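Long-range contacts in FAD:protein FMN transferase (Vibrio cholerae, PDB 6NXI), which probably transfers the FMN moiety of FAD onto a threonine hydroxyl of a target flavoprotein, releasing AMP, with magnesium (or manganese) as cofactor: residues Leu90-Leu95 with Met276-Glu281; Val256-Leu261 with Ile292-Ile297; Asn47-Thr52 with Ala72-Thr77. One frame throughout, in Å; residues are numbered along the deposited sequence.

Interaction 1. Residues Leu90-Leu95 with Met276-Glu281; sequences LTEGAL and MVMGEE. With FAD (flavin-adenine dinucleotide), chain B.
V277 and M278, in the last turn of helix 265-278, pack against A94 and the Schellman turn that ends helix 75-90, at the adenine end of the FAD pocket. In that motif E92, with positive phi, is the C-prime residue: G93 N bonds to N88 O and E92 N to G89 O. V277 meets A94, the last residue of the type I' turn T91-A94 that overlaps the motif, CG1 lying 3.7 Å from A94 CB; T91 O takes A94 N within this turn. The other branch of V277, CG2, stands beside the adenine amino group, 3.9 Å from FAD N6A. That amino group donates an almost straight bond to A94 O (3.1 Å, 170° at the hydrogen), so A94 offers its methyl to the helix and its carbonyl to the cofactor, while L95 packs by CD1 against N1A and C2A of the adenine. M278 makes the larger contact. Its CG sits on A94 CB at 3.6 Å, and SD passes close to T91 O and CA. The thioether then bends at chi3 (87°), which carries CE to E92, 3.4 Å from OE1; the extended side chain of E92 crosses it at about a right angle. T91 OG1 ties the chain after the turn back to the helix, bonding to L87 O and accepting from L95 N. G279 ends helix 265-278 with positive phi, a conformation that favours glycine, and serves as N-cap position of helix 280-289. Salt bridges outward join E92 OE2 to R282 NH2 and E280 OE2 to R254 NE.

Interaction 2. Residues Val256-Leu261 with Ile292-Ile297; sequences VSVTVL and IPVLMI
With CG1 anti to the backbone N in both V258 (chi1 178°) and V294 (chi1 -174°), these two methyls meet diagonally across the strands at 3.7 Å. The other methyl of V258, CG2, lies alongside M296 CG, and V260 CG1 reaches I292 CG2. V258, V260 and V294 are roofed by helix 265-278 (M276; L271 and A272; L275), and M296, on the same face, packs against E280. The strands are antiparallel neighbours in the large sheet of the ApbE fold, between strands 220-225 and 304-308. S257-I297 and T259-L295 are hydrogen-bonded pairs; T259 N bonds to L295 O at 2.9 Å. At the start, V256 and S257 both face I297 in a classic beta bulge: I297 O takes a short bond from V256 N (2.7 Å) and a weak one from S257 N. On the opposite face I297 CD1 comes within 3.5 Å of S257 OG. A water bridges this side, bound to S257 OG and T259 OG1 and donating to L295 O, which thereby has a second donor. At the other end L261 N bonds to P293 O, and L261 CB rests 3.9 Å from P293 CB, the two side chains crossing at about a right angle.

Interaction 3. Residues Asn47-Thr52 with Ala72-Thr77; sequences NDQMST and AVSTQT. With FAD (flavin-adenine dinucleotide), chain B.
The C-terminal end of helix 32-50, which borders the isoalloxazine part of the FAD pocket, here packs against the capped N terminus of helix 75-90. S74 is the N-cap: its OG accepts from T77 N at 3.1 Å, in a bond of 166° at the hydrogen. Q49 and M50 both lie against this first turn. Q49 runs out extended beyond CG and passes S74 and T77 on the way, its CB 3.5 Å from T77 OG1. At its end Q49 NE2 stands above the face of the Q76 amide, 3.4 Å from Q76 CD, the two amide planes turned 70° apart; the chain of Q76 bends at chi2 (93°). Q49 OE1 approaches Q76 CB at 3.4 Å, whereas Q49 NE2 stands 3.3 Å from Q76 OE1. M50 slides past T77 in the opposite direction: CG is near T77 OG1, SD near T77 CA, and CE arrives against the backbone, 3.8 Å from Q76 C. W160 of helix 157-171 packs on both M50 and Q76, and V80 also touches M50. Both hydroxyls of the turn find a strong partner outside, since S74 OG and T77 OG1 are each hydrogen-bonded to E58 OE1. On the pocket side, N47 OD1 lies 3.4 Å from FAD C6 and S51 OG 3.5 Å from FAD N5, while M50 O is near the methyl C7M. The chemistry is therefore mixed: M50 rests its thioether against the backbone of the first turn, Q49 brings a polar amide to Q76, and the negative charge of that glutamate beside the start of helix 75-90 would probably interact favourably with the helix dipole.

How the interactions relate
From the N terminus, interaction 3 comes first, closing the loop from helix 32-50 through helix 58-64 to the start of helix 75-90. The far end of that same helix leads into 90-95, where interaction 1 begins; its long excursion through much of the large sheet closes at 276-281. Interaction 2 opens at 256-261, inside that excursion, and closes beyond it at 292-297, so interactions 1 and 2 cross. These two also touch, M276 CB packing on V258 CG2 and E280 CA on M296 SD, which joins the helix pair 265-278 and 280-289 to the sheet. Interactions 1 and 3, their centres about 25 Å apart, meet the adenine and flavin ends of one FAD.

Interaction 1. Residues Leu90-Leu95 with Met276-Glu281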
# COMPACT_ATOMS: atom_id res chain seq x y z
N LEU A 90 -14.47 -3.89 -4.44
CA LEU A 90 -14.43 -2.78 -5.40
C LEU A 90 -13.54 -3.19 -6.57
O LEU A 90 -13.87 -2.83 -7.67
CB LEU A 90 -13.97 -1.50 -4.72
CG LEU A 90 -14.05 -0.25 -5.59
CD1 LEU A 90 -15.49 0.07 -5.99
CD2 LEU A 90 -13.41 0.92 -4.87
N THR A 91 -12.47 -3.96 -6.32
CA THR A 91 -11.52 -4.36 -7.36
C THR A 91 -11.88 -5.71 -7.96
O THR A 91 -11.00 -6.30 -8.61
CB THR A 91 -10.07 -4.27 -6.83
OG1 THR A 91 -9.91 -5.21 -5.77
CG2 THR A 91 -9.72 -2.87 -6.41
N GLU A 92 -13.11 -6.21 -7.77
CA GLU A 92 -13.58 -7.46 -8.43
C GLU A 92 -12.63 -8.61 -8.03
O GLU A 92 -12.36 -9.47 -8.89
CB GLU A 92 -13.66 -7.26 -9.96
CG GLU A 92 -14.62 -6.13 -10.42
CD GLU A 92 -14.58 -5.71 -11.90
OE1 GLU A 92 -13.80 -6.33 -12.71
OE2 GLU A 92 -15.28 -4.73 -12.26
N GLY A 93 -12.11 -8.63 -6.79
CA GLY A 93 -11.28 -9.75 -6.27
C GLY A 93 -9.78 -9.57 -6.47
O GLY A 93 -9.01 -10.45 -6.00
N ALA A 94 -9.37 -8.53 -7.18
CA ALA A 94 -7.95 -8.30 -7.53
C ALA A 94 -7.10 -8.07 -6.27
O ALA A 94 -6.01 -8.61 -6.17
CB ALA A 94 -7.85 -7.13 -8.49
N LEU A 95 -7.54 -7.19 -5.37
CA LEU A 95 -6.84 -7.00 -4.09
C LEU A 95 -7.33 -8.05 -3.12
O LEU A 95 -8.53 -8.03 -2.77
CB LEU A 95 -7.09 -5.61 -3.52
CG LEU A 95 -6.12 -5.26 -2.40
CD1 LEU A 95 -4.76 -4.88 -2.99
CD2 LEU A 95 -6.64 -4.15 -1.49
N MET A 276 -3.77 -2.08 -10.31
CA MET A 276 -2.64 -2.67 -11.09
C MET A 276 -2.96 -4.12 -11.51
O MET A 276 -2.77 -4.48 -12.68
CB MET A 276 -1.34 -2.60 -10.31
CG MET A 276 -0.18 -3.15 -11.06
SD MET A 276 1.30 -2.16 -10.63
CE MET A 276 2.46 -3.10 -11.61
N VAL A 277 -3.47 -4.92 -10.59
CA VAL A 277 -3.80 -6.35 -10.82
C VAL A 277 -4.98 -6.42 -11.81
O VAL A 277 -5.01 -7.35 -12.66
CB VAL A 277 -4.09 -7.11 -9.51
CG1 VAL A 277 -4.63 -8.49 -9.78
CG2 VAL A 277 -2.87 -7.16 -8.58
N MET A 278 -5.92 -5.47 -11.74
CA MET A 278 -7.11 -5.46 -12.65
C MET A 278 -6.68 -5.22 -14.10
O MET A 278 -7.32 -5.80 -15.02
CB MET A 278 -8.13 -4.39 -12.25
CG MET A 278 -8.80 -4.66 -10.95
SD MET A 278 -10.11 -3.42 -10.64
CE MET A 278 -11.48 -4.19 -11.48
N GLY A 279 -5.61 -4.45 -14.30
CA GLY A 279 -5.18 -4.03 -15.63
C GLY A 279 -5.85 -2.74 -16.03
O GLY A 279 -6.76 -2.26 -15.31
N GLU A 280 -5.37 -2.13 -17.11
CA GLU A 280 -5.77 -0.74 -17.44
C GLU A 280 -7.26 -0.71 -17.83
O GLU A 280 -7.95 0.25 -17.41
CB GLU A 280 -4.82 -0.09 -18.43
CG GLU A 280 -4.81 -0.71 -19.81
CD GLU A 280 -3.96 -1.95 -20.04
OE1 GLU A 280 -3.48 -2.58 -19.06
OE2 GLU A 280 -3.82 -2.33 -21.24
N GLU A 281 -7.78 -1.71 -18.53
CA GLU A 281 -9.19 -1.63 -19.01
C GLU A 281 -10.15 -1.66 -17.82
O GLU A 281 -10.94 -0.72 -17.67
CB GLU A 281 -9.52 -2.76 -19.97
CG GLU A 281 -10.98 -2.71 -20.42
CD GLU A 281 -11.28 -3.75 -21.48
OE1 GLU A 281 -10.39 -3.99 -22.30
OE2 GLU A 281 -12.36 -4.37 -21.40
PA FAD B . 2.21 -2.77 -2.80
O1A FAD B . 2.31 -2.69 -4.28
O2A FAD B . 1.53 -1.70 -2.05
O5B FAD B . 1.56 -4.17 -2.36
C5B FAD B . 2.35 -5.34 -2.72
C4B FAD B . 2.47 -6.29 -1.56
O4B FAD B . 1.18 -6.77 -1.11
C3B FAD B . 3.28 -7.53 -1.93
O3B FAD B . 4.66 -7.32 -1.60
C2B FAD B . 2.61 -8.64 -1.11
O2B FAD B . 3.09 -8.65 0.22
C1B FAD B . 1.15 -8.20 -1.12
N9A FAD B . 0.36 -8.62 -2.26
C8A FAD B . 0.80 -9.10 -3.50
N7A FAD B . -0.19 -9.25 -4.34
C5A FAD B . -1.34 -8.91 -3.65
C6A FAD B . -2.69 -8.90 -4.02
N6A FAD B . -3.15 -9.20 -5.25
N1A FAD B . -3.56 -8.45 -3.10
C2A FAD B . -3.11 -8.14 -1.87
N3A FAD B . -1.85 -8.10 -1.41
C4A FAD B . -1.00 -8.52 -2.37
N1 FAD B . 9.48 -6.17 4.89
C2 FAD B . 10.59 -6.76 5.46
O2 FAD B . 11.53 -7.16 4.74
N3 FAD B . 10.72 -6.89 6.81
C4 FAD B . 9.75 -6.47 7.68
O4 FAD B . 9.88 -6.63 8.88
C4X FAD B . 8.57 -5.88 7.12
N5 FAD B . 7.61 -5.48 7.93
C5X FAD B . 6.48 -4.93 7.38
C6 FAD B . 5.43 -4.52 8.23
C7 FAD B . 4.27 -3.95 7.75
C7M FAD B . 3.18 -3.53 8.72
C8 FAD B . 4.13 -3.75 6.36
C8M FAD B . 2.88 -3.15 5.77
C9 FAD B . 5.16 -4.16 5.51
C9A FAD B . 6.35 -4.74 5.99
N10 FAD B . 7.38 -5.18 5.16
C10 FAD B . 8.52 -5.76 5.69
C1' FAD B . 7.32 -4.94 3.70
C2' FAD B . 6.43 -5.88 2.96
O2' FAD B . 6.92 -7.21 3.05
C3' FAD B . 6.38 -5.46 1.48
O3' FAD B . 7.65 -5.56 0.85
C4' FAD B . 5.95 -4.03 1.24
O4' FAD B . 4.91 -3.70 2.15
C5' FAD B . 5.58 -3.78 -0.21
O5' FAD B . 4.99 -2.46 -0.30
P FAD B . 4.76 -1.82 -1.72
O1P FAD B . 5.93 -1.98 -2.58
O2P FAD B . 4.16 -0.48 -1.36
O3P FAD B . 3.68 -2.86 -2.26

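Interaction 2. Residues Val256-Leu261 with Ile292-Ile297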
# COMPACT_ATOMS: atom_id res chain seq x y z
N VAL A 256 2.72 -0.76 -15.88
CA VAL A 256 4.07 -0.43 -15.36
C VAL A 256 3.91 0.14 -13.95
O VAL A 256 4.65 -0.27 -13.05
CB VAL A 256 4.75 0.59 -16.29
CG1 VAL A 256 6.02 1.14 -15.64
CG2 VAL A 256 5.01 -0.01 -17.65
N SER A 257 2.98 1.07 -13.77
CA SER A 257 2.78 1.71 -12.45
C SER A 257 1.36 2.23 -12.36
O SER A 257 0.74 2.60 -13.37
CB SER A 257 3.81 2.80 -12.18
OG SER A 257 3.56 3.96 -12.98
N VAL A 258 0.89 2.39 -11.13
CA VAL A 258 -0.43 2.95 -10.85
C VAL A 258 -0.23 3.91 -9.70
O VAL A 258 0.29 3.46 -8.65
CB VAL A 258 -1.45 1.86 -10.48
CG1 VAL A 258 -2.77 2.47 -10.17
CG2 VAL A 258 -1.56 0.81 -11.60
N THR A 259 -0.64 5.15 -9.92
CA THR A 259 -0.68 6.20 -8.89
C THR A 259 -2.14 6.53 -8.57
O THR A 259 -2.90 6.83 -9.48
CB THR A 259 0.04 7.46 -9.38
OG1 THR A 259 1.35 7.03 -9.77
CG2 THR A 259 0.11 8.47 -8.25
N VAL A 260 -2.50 6.51 -7.27
CA VAL A 260 -3.86 6.79 -6.78
C VAL A 260 -3.79 7.91 -5.74
O VAL A 260 -2.94 7.85 -4.83
CB VAL A 260 -4.49 5.51 -6.18
CG1 VAL A 260 -5.85 5.83 -5.61
CG2 VAL A 260 -4.58 4.38 -7.20
N LEU A 261 -4.69 8.87 -5.88
CA LEU A 261 -4.97 9.85 -4.79
C LEU A 261 -6.23 9.44 -4.01
O LEU A 261 -7.22 9.03 -4.60
CB LEU A 261 -5.18 11.23 -5.39
CG LEU A 261 -4.16 11.68 -6.42
CD1 LEU A 261 -4.51 13.09 -6.92
CD2 LEU A 261 -2.77 11.63 -5.85
N ILE A 292 -12.28 7.94 -8.53
CA ILE A 292 -10.91 7.73 -7.99
C ILE A 292 -9.92 8.41 -8.92
O ILE A 292 -9.90 8.06 -10.11
CB ILE A 292 -10.59 6.23 -7.85
CG1 ILE A 292 -11.69 5.45 -7.12
CG2 ILE A 292 -9.26 6.06 -7.16
CD1 ILE A 292 -11.46 3.97 -7.15
N PRO A 293 -9.12 9.37 -8.44
CA PRO A 293 -8.03 9.94 -9.23
C PRO A 293 -6.92 8.89 -9.40
O PRO A 293 -6.27 8.49 -8.42
CB PRO A 293 -7.57 11.17 -8.46
CG PRO A 293 -8.64 11.41 -7.44
CD PRO A 293 -9.26 10.07 -7.15
N VAL A 294 -6.71 8.46 -10.65
CA VAL A 294 -5.69 7.42 -10.93
C VAL A 294 -4.92 7.80 -12.19
O VAL A 294 -5.56 8.26 -13.18
CB VAL A 294 -6.32 6.04 -11.11
CG1 VAL A 294 -5.25 4.97 -11.26
CG2 VAL A 294 -7.25 5.72 -9.96
N LEU A 295 -3.62 7.51 -12.17
CA LEU A 295 -2.76 7.54 -13.37
C LEU A 295 -2.13 6.17 -13.50
O LEU A 295 -1.37 5.73 -12.62
CB LEU A 295 -1.71 8.65 -13.24
CG LEU A 295 -0.82 8.80 -14.46
CD1 LEU A 295 -1.61 9.35 -15.62
CD2 LEU A 295 0.36 9.70 -14.14
N MET A 296 -2.39 5.53 -14.63
CA MET A 296 -1.75 4.24 -14.92
C MET A 296 -0.83 4.43 -16.09
O MET A 296 -1.28 5.03 -17.10
CB MET A 296 -2.75 3.19 -15.33
CG MET A 296 -3.62 2.77 -14.24
SD MET A 296 -4.27 1.24 -14.87
CE MET A 296 -5.69 1.10 -13.83
N ILE A 297 0.38 3.95 -15.93
CA ILE A 297 1.37 3.91 -17.03
C ILE A 297 1.43 2.48 -17.53
O ILE A 297 1.61 1.57 -16.73
CB ILE A 297 2.71 4.42 -16.53
CG1 ILE A 297 2.57 5.86 -16.02
CG2 ILE A 297 3.73 4.28 -17.65
CD1 ILE A 297 3.81 6.38 -15.44
O HOH W 1 1.54 5.74 -12.31

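Interaction 3. Residues Asn47-Thr52 with Ala72-Thr77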
# COMPACT_ATOMS: atom_id res chain seq x y z
N ASN A 47 3.45 -2.15 13.43
CA ASN A 47 4.26 -3.37 13.15
C ASN A 47 3.85 -4.51 14.10
O ASN A 47 3.66 -5.65 13.66
CB ASN A 47 5.75 -3.08 13.23
CG ASN A 47 6.30 -2.38 12.00
OD1 ASN A 47 6.63 -3.07 11.03
ND2 ASN A 47 6.34 -1.06 12.03
N ASP A 48 3.65 -4.20 15.37
CA ASP A 48 3.22 -5.22 16.36
C ASP A 48 1.79 -5.70 16.12
O ASP A 48 1.44 -6.77 16.65
CB ASP A 48 3.46 -4.67 17.76
CG ASP A 48 4.93 -4.63 18.16
OD1 ASP A 48 5.72 -5.39 17.57
OD2 ASP A 48 5.26 -3.87 19.05
N GLN A 49 0.96 -4.92 15.44
CA GLN A 49 -0.40 -5.34 15.07
C GLN A 49 -0.35 -6.13 13.76
O GLN A 49 -1.10 -7.09 13.61
CB GLN A 49 -1.28 -4.11 15.00
CG GLN A 49 -1.56 -3.53 16.38
CD GLN A 49 -2.26 -2.20 16.30
OE1 GLN A 49 -2.12 -1.45 15.33
NE2 GLN A 49 -2.83 -1.83 17.46
N MET A 50 0.42 -5.66 12.78
CA MET A 50 0.14 -6.04 11.38
C MET A 50 1.36 -6.53 10.58
O MET A 50 1.15 -6.80 9.37
CB MET A 50 -0.56 -4.88 10.67
CG MET A 50 -2.01 -4.71 11.25
SD MET A 50 -2.90 -3.33 10.53
CE MET A 50 -3.01 -2.11 11.85
N SER A 51 2.55 -6.64 11.18
CA SER A 51 3.74 -7.19 10.48
C SER A 51 3.63 -8.71 10.30
O SER A 51 3.58 -9.42 11.30
CB SER A 51 5.03 -6.88 11.15
OG SER A 51 6.14 -7.43 10.37
N THR A 52 3.69 -9.20 9.07
CA THR A 52 3.82 -10.67 8.85
C THR A 52 5.17 -11.21 9.31
O THR A 52 5.27 -12.46 9.44
CB THR A 52 3.60 -11.03 7.38
OG1 THR A 52 4.50 -10.20 6.65
CG2 THR A 52 2.14 -10.89 7.01
N ALA A 72 -9.94 -12.36 18.41
CA ALA A 72 -10.08 -10.92 18.69
C ALA A 72 -8.82 -10.18 18.26
O ALA A 72 -7.70 -10.70 18.44
CB ALA A 72 -10.40 -10.71 20.15
N VAL A 73 -9.03 -9.02 17.66
CA VAL A 73 -7.95 -8.12 17.20
C VAL A 73 -8.25 -6.69 17.65
O VAL A 73 -9.39 -6.33 18.08
CB VAL A 73 -7.78 -8.21 15.67
CG1 VAL A 73 -7.35 -9.61 15.23
CG2 VAL A 73 -9.05 -7.78 14.95
N SER A 74 -7.22 -5.87 17.54
CA SER A 74 -7.27 -4.44 17.89
C SER A 74 -8.20 -3.70 16.94
O SER A 74 -8.41 -4.15 15.78
CB SER A 74 -5.89 -3.85 17.84
OG SER A 74 -5.40 -3.86 16.50
N THR A 75 -8.71 -2.56 17.39
CA THR A 75 -9.50 -1.64 16.55
C THR A 75 -8.72 -1.34 15.27
O THR A 75 -9.34 -1.34 14.18
CB THR A 75 -9.79 -0.34 17.29
OG1 THR A 75 -10.47 -0.80 18.46
CG2 THR A 75 -10.60 0.63 16.48
N GLN A 76 -7.42 -1.08 15.37
CA GLN A 76 -6.63 -0.67 14.17
C GLN A 76 -6.57 -1.83 13.16
O GLN A 76 -6.86 -1.65 11.98
CB GLN A 76 -5.23 -0.19 14.53
CG GLN A 76 -5.18 1.00 15.45
CD GLN A 76 -5.08 0.68 16.92
OE1 GLN A 76 -5.70 -0.27 17.44
NE2 GLN A 76 -4.28 1.49 17.61
N THR A 77 -6.26 -3.03 13.62
CA THR A 77 -6.20 -4.19 12.70
C THR A 77 -7.59 -4.38 12.08
O THR A 77 -7.69 -4.71 10.87
CB THR A 77 -5.76 -5.46 13.45
OG1 THR A 77 -4.48 -5.21 14.04
CG2 THR A 77 -5.71 -6.65 12.53
PA FAD B . 2.21 -2.77 -2.80
O1A FAD B . 2.31 -2.69 -4.28
O2A FAD B . 1.53 -1.70 -2.05
O5B FAD B . 1.56 -4.17 -2.36
C5B FAD B . 2.35 -5.34 -2.72
C4B FAD B . 2.47 -6.29 -1.56
O4B FAD B . 1.18 -6.77 -1.11
C3B FAD B . 3.28 -7.53 -1.93
O3B FAD B . 4.66 -7.32 -1.60
C2B FAD B . 2.61 -8.64 -1.11
O2B FAD B . 3.09 -8.65 0.22
C1B FAD B . 1.15 -8.20 -1.12
N9A FAD B . 0.36 -8.62 -2.26
C8A FAD B . 0.80 -9.10 -3.50
N7A FAD B . -0.19 -9.25 -4.34
C5A FAD B . -1.34 -8.91 -3.65
C6A FAD B . -2.69 -8.90 -4.02
N6A FAD B . -3.15 -9.20 -5.25
N1A FAD B . -3.56 -8.45 -3.10
C2A FAD B . -3.11 -8.14 -1.87
N3A FAD B . -1.85 -8.10 -1.41
C4A FAD B . -1.00 -8.52 -2.37
N1 FAD B . 9.48 -6.17 4.89
C2 FAD B . 10.59 -6.76 5.46
O2 FAD B . 11.53 -7.16 4.74
N3 FAD B . 10.72 -6.89 6.81
C4 FAD B . 9.75 -6.47 7.68
O4 FAD B . 9.88 -6.63 8.88
C4X FAD B . 8.57 -5.88 7.12
N5 FAD B . 7.61 -5.48 7.93
C5X FAD B . 6.48 -4.93 7.38
C6 FAD B . 5.43 -4.52 8.23
C7 FAD B . 4.27 -3.95 7.75
C7M FAD B . 3.18 -3.53 8.72
C8 FAD B . 4.13 -3.75 6.36
C8M FAD B . 2.88 -3.15 5.77
C9 FAD B . 5.16 -4.16 5.51
C9A FAD B . 6.35 -4.74 5.99
N10 FAD B . 7.38 -5.18 5.16
C10 FAD B . 8.52 -5.76 5.69
C1' FAD B . 7.32 -4.94 3.70
C2' FAD B . 6.43 -5.88 2.96
O2' FAD B . 6.92 -7.21 3.05
C3' FAD B . 6.38 -5.46 1.48
O3' FAD B . 7.65 -5.56 0.85
C4' FAD B . 5.95 -4.03 1.24
O4' FAD B . 4.91 -3.70 2.15
C5' FAD B . 5.58 -3.78 -0.21
O5' FAD B . 4.99 -2.46 -0.30
P FAD B . 4.76 -1.82 -1.72
O1P FAD B . 5.93 -1.98 -2.58
O2P FAD B . 4.16 -0.48 -1.36
O3P FAD B . 3.68 -2.86 -2.26